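Side-chain contacts in regulator of nonsense transcripts 2 (Homo sapiens, PDB 4CEM), which is a core factor of nonsense-mediated mRNA decay, the pathway that degrades transcripts with premature stop codons: residues P40-N43 / F44-L48; E17-E20 / R21-L24; I65-Q68 / Q69-S72; I227-P230 / E231-Q234. One frame throughout, in Å; residues are numbered along the deposited sequence.

Interaction 1: residues P40-N43 / F44-L48; sequences PEEN and FFSRL
Phe44 carries its ring back toward Pro40 because CG is anti to the backbone N (chi1 177°). Phe45 takes the other common setting, with CG anti to its carbonyl carbon (chi1 -74°), which brings the CE2 side of its ring to Pro40 as well. The proline thus meets two aromatic rings. Its CB lies 3.5 Å from Phe44 CD1, and its CG is also nearest to CD1. The approach to Phe44 is oblique. At Phe45 the nearer approach is by the backbone: Pro40 O sits 3.4 Å from Phe45 CE2, at the ring edge and near its plane. Pro40 CB makes a longer apolar contact with Phe45 CE2, at 4.2 Å. Were Phe44 an alanine, Pro40 CB and CG would probably lose their main apolar partner in this turn.

The backbone turns into a short helix here. Phe45 N bonds to Glu41 O at 3.1 Å with an N-H...O angle of 162°. Glu42 O is gripped twice. Ser46 N reaches it at 2.9 Å, and Ser46 OG also donates to it at 2.9 Å from above the carbonyl plane. The serine hydroxyl therefore folds back on its own helix.

The contact lies at the surface, on helix 42-46. Phe44, Phe45 and Leu48 all touch Arg116 of helix 103-116, and Phe45 also touches Ser83 in a loop.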
loop_
_atom_site.group_PDB
_atom_site.type_symbol
_atom_site.label_atom_id
_atom_site.label_comp_id
_atom_site.label_asym_id
_atom_site.label_seq_id
_atom_site.Cartn_x
_atom_site.Cartn_y
_atom_site.Cartn_z
ATOM N N PRO A 40 12.246 -3.527 -28.410
ATOM C CA PRO A 40 12.935 -4.262 -29.478
ATOM C C PRO A 40 11.998 -4.614 -30.635
ATOM O O PRO A 40 10.787 -4.451 -30.517
ATOM C CB PRO A 40 13.433 -5.536 -28.777
ATOM C CG PRO A 40 13.168 -5.340 -27.313
ATOM C CD PRO A 40 12.038 -4.368 -27.223
ATOM N N GLU A 41 12.555 -5.103 -31.740
ATOM C CA GLU A 41 11.753 -5.392 -32.934
ATOM C C GLU A 41 11.705 -6.877 -33.293
ATOM O O GLU A 41 12.420 -7.699 -32.711
ATOM C CB GLU A 41 12.207 -4.563 -34.147
ATOM C CG GLU A 41 13.440 -3.690 -33.950
ATOM C CD GLU A 41 13.357 -2.394 -34.739
ATOM O OE1 GLU A 41 12.365 -1.650 -34.555
ATOM O OE2 GLU A 41 14.279 -2.116 -35.537
ATOM N N GLU A 42 10.818 -7.190 -34.236
ATOM C CA GLU A 42 10.662 -8.522 -34.819
ATOM C C GLU A 42 11.931 -9.372 -34.745
ATOM O O GLU A 42 11.920 -10.444 -34.142
ATOM C CB GLU A 42 10.186 -8.370 -36.279
ATOM C CG GLU A 42 10.329 -9.589 -37.190
ATOM C CD GLU A 42 9.380 -10.722 -36.838
ATOM O OE1 GLU A 42 9.460 -11.249 -35.705
ATOM O OE2 GLU A 42 8.564 -11.098 -37.708
ATOM N N ASN A 43 13.020 -8.891 -35.342
ATOM C CA ASN A 43 14.244 -9.690 -35.439
ATOM C C ASN A 43 14.784 -10.105 -34.067
ATOM O O ASN A 43 15.216 -11.238 -33.884
ATOM C CB ASN A 43 15.322 -8.982 -36.285
ATOM C CG ASN A 43 16.154 -7.982 -35.487
ATOM O OD1 ASN A 43 15.698 -7.417 -34.483
ATOM N ND2 ASN A 43 17.384 -7.750 -35.940
ATOM N N PHE A 44 14.741 -9.190 -33.104
ATOM C CA PHE A 44 15.191 -9.478 -31.749
ATOM C C PHE A 44 14.316 -10.562 -31.127
ATOM O O PHE A 44 14.816 -11.476 -30.483
ATOM C CB PHE A 44 15.154 -8.202 -30.898
ATOM C CG PHE A 44 15.524 -8.418 -29.462
ATOM C CD1 PHE A 44 14.566 -8.792 -28.532
ATOM C CD2 PHE A 44 16.827 -8.250 -29.038
ATOM C CE1 PHE A 44 14.904 -9.001 -27.202
ATOM C CE2 PHE A 44 17.171 -8.448 -27.705
ATOM C CZ PHE A 44 16.206 -8.824 -26.789
ATOM N N PHE A 45 13.008 -10.455 -31.313
ATOM C CA PHE A 45 12.078 -11.440 -30.766
ATOM C C PHE A 45 12.261 -12.816 -31.389
ATOM O O PHE A 45 12.040 -13.825 -30.720
ATOM C CB PHE A 45 10.632 -10.961 -30.920
ATOM C CG PHE A 45 10.268 -9.862 -29.964
ATOM C CD1 PHE A 45 10.076 -10.140 -28.613
ATOM C CD2 PHE A 45 10.160 -8.551 -30.395
ATOM C CE1 PHE A 45 9.761 -9.132 -27.720
ATOM C CE2 PHE A 45 9.851 -7.536 -29.504
ATOM C CZ PHE A 45 9.651 -7.827 -28.167
ATOM N N SER A 46 12.689 -12.847 -32.655
ATOM C CA SER A 46 12.956 -14.101 -33.374
ATOM C C SER A 46 13.929 -14.993 -32.639
ATOM O O SER A 46 13.782 -16.212 -32.645
ATOM C CB SER A 46 13.554 -13.824 -34.754
ATOM O OG SER A 46 12.792 -12.861 -35.446
ATOM N N ARG A 47 14.938 -14.371 -32.034
ATOM C CA ARG A 47 16.022 -15.102 -31.392
ATOM C C ARG A 47 15.729 -15.525 -29.962
ATOM O O ARG A 47 16.505 -16.276 -29.384
ATOM C CB ARG A 47 17.295 -14.274 -31.393
ATOM C CG ARG A 47 17.768 -13.870 -32.770
ATOM C CD ARG A 47 19.221 -13.439 -32.702
ATOM N NE ARG A 47 19.457 -12.210 -33.450
ATOM C CZ ARG A 47 20.535 -11.436 -33.319
ATOM N NH1 ARG A 47 21.509 -11.755 -32.464
ATOM N NH2 ARG A 47 20.644 -10.336 -34.062
ATOM N N LEU A 48 14.652 -15.020 -29.371
ATOM C CA LEU A 48 14.215 -15.524 -28.077
ATOM C C LEU A 48 13.282 -16.677 -28.392
ATOM O O LEU A 48 12.810 -16.795 -29.527
ATOM C CB LEU A 48 13.521 -14.429 -27.265
ATOM C CG LEU A 48 14.341 -13.146 -27.044
ATOM C CD1 LEU A 48 13.562 -12.169 -26.185
ATOM C CD2 LEU A 48 15.702 -13.430 -26.419
#

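Interaction 2: residues E17-E20 / R21-L24; sequences EAWE and RHHL
Trp19 and the two histidines three and four residues on, His22 and His23, form the tight part of this helical contact. The six-membered ring of Trp19 meets both. Its CE3 lies 3.4 Å from His23 NE2, and its CZ3 lies 3.8 Å from His22 CD2. The Trp19 and His22 planes stand at 81°, with the two side chains side by side and pointing the same way. The planes of Trp19 and His23 are closer to parallel, at 38°, and these side chains cross obliquely. The two histidines reach the indole from different settings: His22 has CG anti to its backbone N, whereas His23 has CG anti to its carbonyl carbon. The indole NE1 is held elsewhere, by Ser221 O. Pro223 also packs on Trp19 and His22.

The Glu17, Glu20 and Leu24 side is looser, and these residues are exposed. Glu17 OE1 stays 5.9 Å from Arg21 NH1, too far for a salt bridge. Arg21 instead bends at chi3, lays a guanidinium face over Ala18 O and pairs with Asp201.

The backbone below is regular. His23 N bonds to Trp19 O at 2.7 Å, and Leu24 N to Glu20 O at 3.0 Å. Such i to i+3 and i+4 spacing of rings is characteristic of an aromatic cluster along one alpha-helix, here helix 6-33.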
loop_
_atom_site.group_PDB
_atom_site.type_symbol
_atom_site.label_atom_id
_atom_site.label_comp_id
_atom_site.label_asym_id
_atom_site.label_seq_id
_atom_site.Cartn_x
_atom_site.Cartn_y
_atom_site.Cartn_z
ATOM N N GLU A 17 16.516 5.118 4.161
ATOM C CA GLU A 17 15.468 4.402 3.454
ATOM C C GLU A 17 14.697 5.326 2.535
ATOM O O GLU A 17 14.358 4.956 1.412
ATOM C CB GLU A 17 14.505 3.729 4.440
ATOM C CG GLU A 17 14.988 2.356 4.892
ATOM C CD GLU A 17 14.425 1.928 6.231
ATOM O OE1 GLU A 17 13.264 2.283 6.548
ATOM O OE2 GLU A 17 15.158 1.231 6.962
ATOM N N ALA A 18 14.418 6.525 3.030
ATOM C CA ALA A 18 13.765 7.557 2.250
ATOM C C ALA A 18 14.498 7.762 0.929
ATOM O O ALA A 18 13.886 7.750 -0.138
ATOM C CB ALA A 18 13.730 8.846 3.047
ATOM N N TRP A 19 15.816 7.912 0.997
ATOM C CA TRP A 19 16.581 8.197 -0.209
ATOM C C TRP A 19 16.681 7.016 -1.144
ATOM O O TRP A 19 16.572 7.185 -2.357
ATOM C CB TRP A 19 17.952 8.783 0.137
ATOM C CG TRP A 19 17.849 10.247 0.449
ATOM C CD1 TRP A 19 17.814 10.858 1.699
ATOM C CD2 TRP A 19 17.702 11.337 -0.507
ATOM N NE1 TRP A 19 17.676 12.208 1.580
ATOM C CE2 TRP A 19 17.602 12.561 0.279
ATOM C CE3 TRP A 19 17.651 11.419 -1.886
ATOM C CZ2 TRP A 19 17.469 13.807 -0.318
ATOM C CZ3 TRP A 19 17.509 12.675 -2.474
ATOM C CH2 TRP A 19 17.429 13.841 -1.708
ATOM N N GLU A 20 16.887 5.824 -0.598
ATOM C CA GLU A 20 16.895 4.593 -1.400
ATOM C C GLU A 20 15.583 4.460 -2.163
ATOM O O GLU A 20 15.570 4.254 -3.378
ATOM C CB GLU A 20 17.100 3.361 -0.514
ATOM C CG GLU A 20 18.551 3.135 -0.111
ATOM C CD GLU A 20 18.719 2.233 1.111
ATOM O OE1 GLU A 20 17.706 1.860 1.753
ATOM O OE2 GLU A 20 19.886 1.906 1.438
ATOM N N ARG A 21 14.485 4.605 -1.432
ATOM C CA ARG A 21 13.158 4.603 -2.020
ATOM C C ARG A 21 13.064 5.644 -3.138
ATOM O O ARG A 21 12.595 5.348 -4.232
ATOM C CB ARG A 21 12.101 4.873 -0.937
ATOM C CG ARG A 21 10.673 4.607 -1.377
ATOM C CD ARG A 21 9.723 4.409 -0.206
ATOM N NE ARG A 21 9.362 5.675 0.438
ATOM C CZ ARG A 21 9.910 6.161 1.557
ATOM N NH1 ARG A 21 10.864 5.495 2.207
ATOM N NH2 ARG A 21 9.494 7.330 2.039
ATOM N N HIS A 22 13.541 6.851 -2.868
ATOM C CA HIS A 22 13.393 7.944 -3.811
ATOM C C HIS A 22 14.217 7.716 -5.041
ATOM O O HIS A 22 13.729 7.838 -6.167
ATOM C CB HIS A 22 13.786 9.257 -3.143
ATOM C CG HIS A 22 13.790 10.439 -4.073
ATOM N ND1 HIS A 22 12.672 11.098 -4.408
ATOM C CD2 HIS A 22 14.833 11.075 -4.727
ATOM C CE1 HIS A 22 12.977 12.101 -5.248
ATOM N NE2 HIS A 22 14.301 12.088 -5.441
ATOM N N HIS A 23 15.479 7.371 -4.850
ATOM C CA HIS A 23 16.358 7.177 -5.991
ATOM C C HIS A 23 15.875 6.081 -6.893
ATOM O O HIS A 23 15.941 6.220 -8.109
ATOM C CB HIS A 23 17.788 6.902 -5.544
ATOM C CG HIS A 23 18.503 8.122 -5.007
ATOM N ND1 HIS A 23 18.455 9.320 -5.624
ATOM C CD2 HIS A 23 19.313 8.287 -3.889
ATOM C CE1 HIS A 23 19.183 10.212 -4.932
ATOM N NE2 HIS A 23 19.714 9.575 -3.871
ATOM N N LEU A 24 15.380 4.987 -6.316
ATOM C CA LEU A 24 14.881 3.863 -7.122
ATOM C C LEU A 24 13.676 4.253 -7.977
ATOM O O LEU A 24 13.629 3.975 -9.182
ATOM C CB LEU A 24 14.503 2.672 -6.231
ATOM C CG LEU A 24 13.980 1.434 -6.972
ATOM C CD1 LEU A 24 14.959 1.035 -8.067
ATOM C CD2 LEU A 24 13.729 0.288 -5.995
#

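Interaction 3: residues I65-Q68 / Q69-S72; sequences ITEQ and QRDS
Glu67 and Arg70, three residues apart in the 3-10 turn that leads into helix 70-79, form a salt bridge. Arg70 presents its guanidinium side-on. NH2 bonds to Glu67 OE1 at 3.1 Å with an N-H...O angle of 165°, and this oxygen lies in the guanidinium plane. NE bonds to Glu67 OE2 at 3.2 Å, with the oxygen tilted out of that plane. Both oxygens use their syn lone pairs. The carboxylate and guanidinium planes stand 33° apart, so the pair is not quite flat. Both side chains have CG anti to the backbone N, Glu67 bending next at chi2 and Arg70 at chi3, and these bends turn the charged ends to each other.

The backbone makes a 3-10 turn beneath. Gln69 N bonds to Thr66 O at 2.8 Å, and Arg70 N to Glu67 O at 3.0 Å. Asp102 accepts from Glu67 N. Glu67 also touches Cys105, while Arg70 touches Asn104 and His108, so helix 103-116 borders the pair.

A leucine in place of Arg70 would probably leave the Glu67 carboxylate without its charge mate and free to turn. With a nitrogen on each oxygen, the grip limits rotation of both groups. The nearby positive charge would probably favour the ionised form of Glu67.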
loop_
_atom_site.group_PDB
_atom_site.type_symbol
_atom_site.label_atom_id
_atom_site.label_comp_id
_atom_site.label_asym_id
_atom_site.label_seq_id
_atom_site.Cartn_x
_atom_site.Cartn_y
_atom_site.Cartn_z
ATOM N N ILE A 65 5.776 -14.690 -6.962
ATOM C CA ILE A 65 6.940 -13.828 -7.115
ATOM C C ILE A 65 7.555 -13.562 -5.753
ATOM O O ILE A 65 6.859 -13.264 -4.797
ATOM C CB ILE A 65 6.595 -12.490 -7.796
ATOM C CG1 ILE A 65 6.238 -12.729 -9.261
ATOM C CG2 ILE A 65 7.772 -11.524 -7.705
ATOM C CD1 ILE A 65 5.654 -11.512 -9.954
ATOM N N THR A 66 8.872 -13.657 -5.690
ATOM C CA THR A 66 9.599 -13.607 -4.439
ATOM C C THR A 66 10.930 -12.900 -4.624
ATOM O O THR A 66 11.569 -13.057 -5.653
ATOM C CB THR A 66 9.807 -15.033 -3.941
ATOM O OG1 THR A 66 8.699 -15.382 -3.113
ATOM C CG2 THR A 66 11.090 -15.174 -3.171
ATOM N N GLU A 67 11.337 -12.123 -3.621
ATOM C CA GLU A 67 12.543 -11.301 -3.711
ATOM C C GLU A 67 13.761 -12.125 -4.091
ATOM O O GLU A 67 14.558 -11.709 -4.917
ATOM C CB GLU A 67 12.801 -10.544 -2.398
ATOM C CG GLU A 67 14.065 -9.670 -2.383
ATOM C CD GLU A 67 14.281 -8.841 -3.655
ATOM O OE1 GLU A 67 13.355 -8.137 -4.118
ATOM O OE2 GLU A 67 15.398 -8.884 -4.208
ATOM N N GLN A 68 13.892 -13.310 -3.516
ATOM C CA GLN A 68 15.067 -14.137 -3.792
ATOM C C GLN A 68 15.007 -14.810 -5.177
ATOM O O GLN A 68 15.894 -15.594 -5.526
ATOM C CB GLN A 68 15.340 -15.156 -2.660
ATOM C CG GLN A 68 14.126 -15.686 -1.901
ATOM C CD GLN A 68 13.583 -14.705 -0.863
ATOM O OE1 GLN A 68 12.380 -14.420 -0.825
ATOM N NE2 GLN A 68 14.473 -14.179 -0.017
ATOM N N GLN A 69 13.976 -14.497 -5.966
ATOM C CA GLN A 69 13.929 -14.912 -7.369
ATOM C C GLN A 69 14.187 -13.772 -8.354
ATOM O O GLN A 69 14.148 -13.985 -9.571
ATOM C CB GLN A 69 12.583 -15.531 -7.701
ATOM C CG GLN A 69 12.171 -16.666 -6.798
ATOM C CD GLN A 69 10.877 -17.296 -7.262
ATOM O OE1 GLN A 69 9.860 -17.222 -6.571
ATOM N NE2 GLN A 69 10.900 -17.895 -8.456
ATOM N N ARG A 70 14.445 -12.571 -7.839
ATOM C CA ARG A 70 14.645 -11.400 -8.694
ATOM C C ARG A 70 15.534 -11.715 -9.884
ATOM O O ARG A 70 15.176 -11.422 -11.024
ATOM C CB ARG A 70 15.244 -10.227 -7.915
ATOM C CG ARG A 70 15.507 -8.992 -8.776
ATOM C CD ARG A 70 16.107 -7.868 -7.965
ATOM N NE ARG A 70 15.117 -7.344 -7.026
ATOM C CZ ARG A 70 14.534 -6.147 -7.100
ATOM N NH1 ARG A 70 14.838 -5.275 -8.065
ATOM N NH2 ARG A 70 13.637 -5.821 -6.179
ATOM N N ASP A 71 16.694 -12.304 -9.609
ATOM C CA ASP A 71 17.654 -12.633 -10.661
ATOM C C ASP A 71 17.236 -13.850 -11.491
ATOM O O ASP A 71 17.418 -13.866 -12.703
ATOM C CB ASP A 71 19.042 -12.882 -10.060
ATOM C CG ASP A 71 19.573 -11.684 -9.299
ATOM O OD1 ASP A 71 19.507 -10.551 -9.827
ATOM O OD2 ASP A 71 20.057 -11.885 -8.164
ATOM N N SER A 72 16.689 -14.872 -10.840
ATOM C CA SER A 72 16.302 -16.084 -11.549
ATOM C C SER A 72 15.135 -15.836 -12.511
ATOM O O SER A 72 15.185 -16.251 -13.677
ATOM C CB SER A 72 15.976 -17.204 -10.566
ATOM O OG SER A 72 15.125 -16.750 -9.539
#

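Interaction 4: residues I227-P230 / E231-Q234; sequences IISP and EKQQ
Ser229 caps the start of helix 230-259, its OG accepting from Lys232 N. This serine is the last loop residue and sits at the N-cap position. The capping bond spans 3.4 Å between Ser229 OG and Lys232 N. It is weak in length but straight, with an N-H...O angle of 168°. The hydroxyl is placed for this by chi1 of 79°, which sets OG between the backbone N and the carbonyl carbon. The same OG makes a weak bond to Glu231 OE1 at 3.3 Å. Glu231 reaches it by bending at chi2 (76°), which folds its carboxylate back toward the cap.

The helical backbone bonds begin at once. Gln233 N bonds to Ser229 O at 3.1 Å, and Gln234 N to Pro230 O at 3.1 Å. Pro230 lies in the first turn, where its ring nitrogen has no hydrogen to give.

Ile228 adds an apolar part just ahead of the cap. Its CG2 branch meets Lys232 CB at 3.5 Å and Gln233 CG at 3.8 Å. It crosses the lysine at about a right angle. Lys232 runs on, extended, to a salt bridge with Asp164. The buried Gln233 amide uses NE2 to bond to Asp202 O and Ser225 OG. Arg29 of helix 6-33 touches Ile228.

The cap residue serine, the proline after it and the acidic residue next in line make a sequence typical of helix N-termini. Here it starts the long helix 230-259 in the MIF4G domain, an all-helical fold of HEAT-like type.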
loop_
_atom_site.group_PDB
_atom_site.type_symbol
_atom_site.label_atom_id
_atom_site.label_comp_id
_atom_site.label_asym_id
_atom_site.label_seq_id
_atom_site.Cartn_x
_atom_site.Cartn_y
_atom_site.Cartn_z
ATOM N N ILE A 227 7.473 13.693 -8.111
ATOM C CA ILE A 227 6.941 12.695 -9.029
ATOM C C ILE A 227 5.509 13.063 -9.405
ATOM O O ILE A 227 5.238 13.372 -10.562
ATOM C CB ILE A 227 7.038 11.282 -8.431
ATOM C CG1 ILE A 227 8.516 10.883 -8.343
ATOM C CG2 ILE A 227 6.253 10.292 -9.277
ATOM C CD1 ILE A 227 8.777 9.585 -7.606
ATOM N N ILE A 228 4.612 13.043 -8.424
ATOM C CA ILE A 228 3.234 13.480 -8.619
ATOM C C ILE A 228 3.103 14.929 -8.169
ATOM O O ILE A 228 3.444 15.266 -7.034
ATOM C CB ILE A 228 2.237 12.605 -7.828
ATOM C CG1 ILE A 228 2.441 11.116 -8.163
ATOM C CG2 ILE A 228 0.799 13.028 -8.117
ATOM C CD1 ILE A 228 2.407 10.810 -9.650
ATOM N N SER A 229 2.584 15.773 -9.059
ATOM C CA SER A 229 2.426 17.199 -8.791
ATOM C C SER A 229 1.502 17.453 -7.604
ATOM O O SER A 229 0.597 16.663 -7.345
ATOM C CB SER A 229 1.838 17.902 -10.004
ATOM O OG SER A 229 0.437 17.682 -10.055
ATOM N N PRO A 230 1.713 18.570 -6.892
ATOM C CA PRO A 230 0.877 18.882 -5.718
ATOM C C PRO A 230 -0.633 18.926 -5.984
ATOM O O PRO A 230 -1.407 18.606 -5.088
ATOM C CB PRO A 230 1.390 20.259 -5.271
ATOM C CG PRO A 230 2.776 20.352 -5.808
ATOM C CD PRO A 230 2.795 19.555 -7.083
ATOM N N GLU A 231 -1.041 19.306 -7.200
ATOM C CA GLU A 231 -2.473 19.342 -7.577
ATOM C C GLU A 231 -3.060 17.933 -7.610
ATOM O O GLU A 231 -4.153 17.692 -7.102
ATOM C CB GLU A 231 -2.691 19.989 -8.953
ATOM C CG GLU A 231 -2.367 21.477 -9.043
ATOM C CD GLU A 231 -0.874 21.788 -9.087
ATOM O OE1 GLU A 231 -0.076 20.902 -9.484
ATOM O OE2 GLU A 231 -0.496 22.926 -8.717
ATOM N N LYS A 232 -2.327 17.005 -8.215
ATOM C CA LYS A 232 -2.752 15.608 -8.275
ATOM C C LYS A 232 -2.706 14.912 -6.919
ATOM O O LYS A 232 -3.415 13.937 -6.694
ATOM C CB LYS A 232 -1.900 14.843 -9.287
ATOM C CG LYS A 232 -2.148 15.249 -10.733
ATOM C CD LYS A 232 -1.102 14.662 -11.670
ATOM C CE LYS A 232 -1.478 14.863 -13.122
ATOM N NZ LYS A 232 -0.289 14.718 -13.999
ATOM N N GLN A 233 -1.868 15.414 -6.020
ATOM C CA GLN A 233 -1.743 14.846 -4.678
ATOM C C GLN A 233 -2.888 15.266 -3.769
ATOM O O GLN A 233 -3.336 14.482 -2.937
ATOM C CB GLN A 233 -0.422 15.279 -4.045
ATOM C CG GLN A 233 0.803 14.590 -4.614
ATOM C CD GLN A 233 2.091 15.132 -4.034
ATOM O OE1 GLN A 233 2.146 16.288 -3.639
ATOM N NE2 GLN A 233 3.134 14.296 -3.977
ATOM N N GLN A 234 -3.361 16.501 -3.934
ATOM C CA GLN A 234 -4.376 17.085 -3.045
ATOM C C GLN A 234 -5.602 16.200 -2.790
ATOM O O GLN A 234 -5.944 15.949 -1.635
ATOM C CB GLN A 234 -4.807 18.474 -3.549
ATOM C CG GLN A 234 -5.583 19.295 -2.528
ATOM C CD GLN A 234 -4.835 19.456 -1.219
ATOM O OE1 GLN A 234 -3.683 19.899 -1.199
ATOM N NE2 GLN A 234 -5.482 19.083 -0.118
#

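The four contacts come in series along one all-helical chain: interaction 2 on helix 6-33, interaction 1 on helix 42-46, interaction 3 at the start of helix 70-79, and interaction 4 at the start of helix 230-259. None touches another. Interactions 2 and 4 have centres about 19 Å apart and nearest atoms about 5 Å apart. Interactions 1 and 4 are the most distant, with centres about 39 Å apart. Interaction 4 borders helix 6-33, which carries interaction 2. The contacts are thus local to separate helices, and interactions 1 and 3 share helix 103-116 as a neighbour.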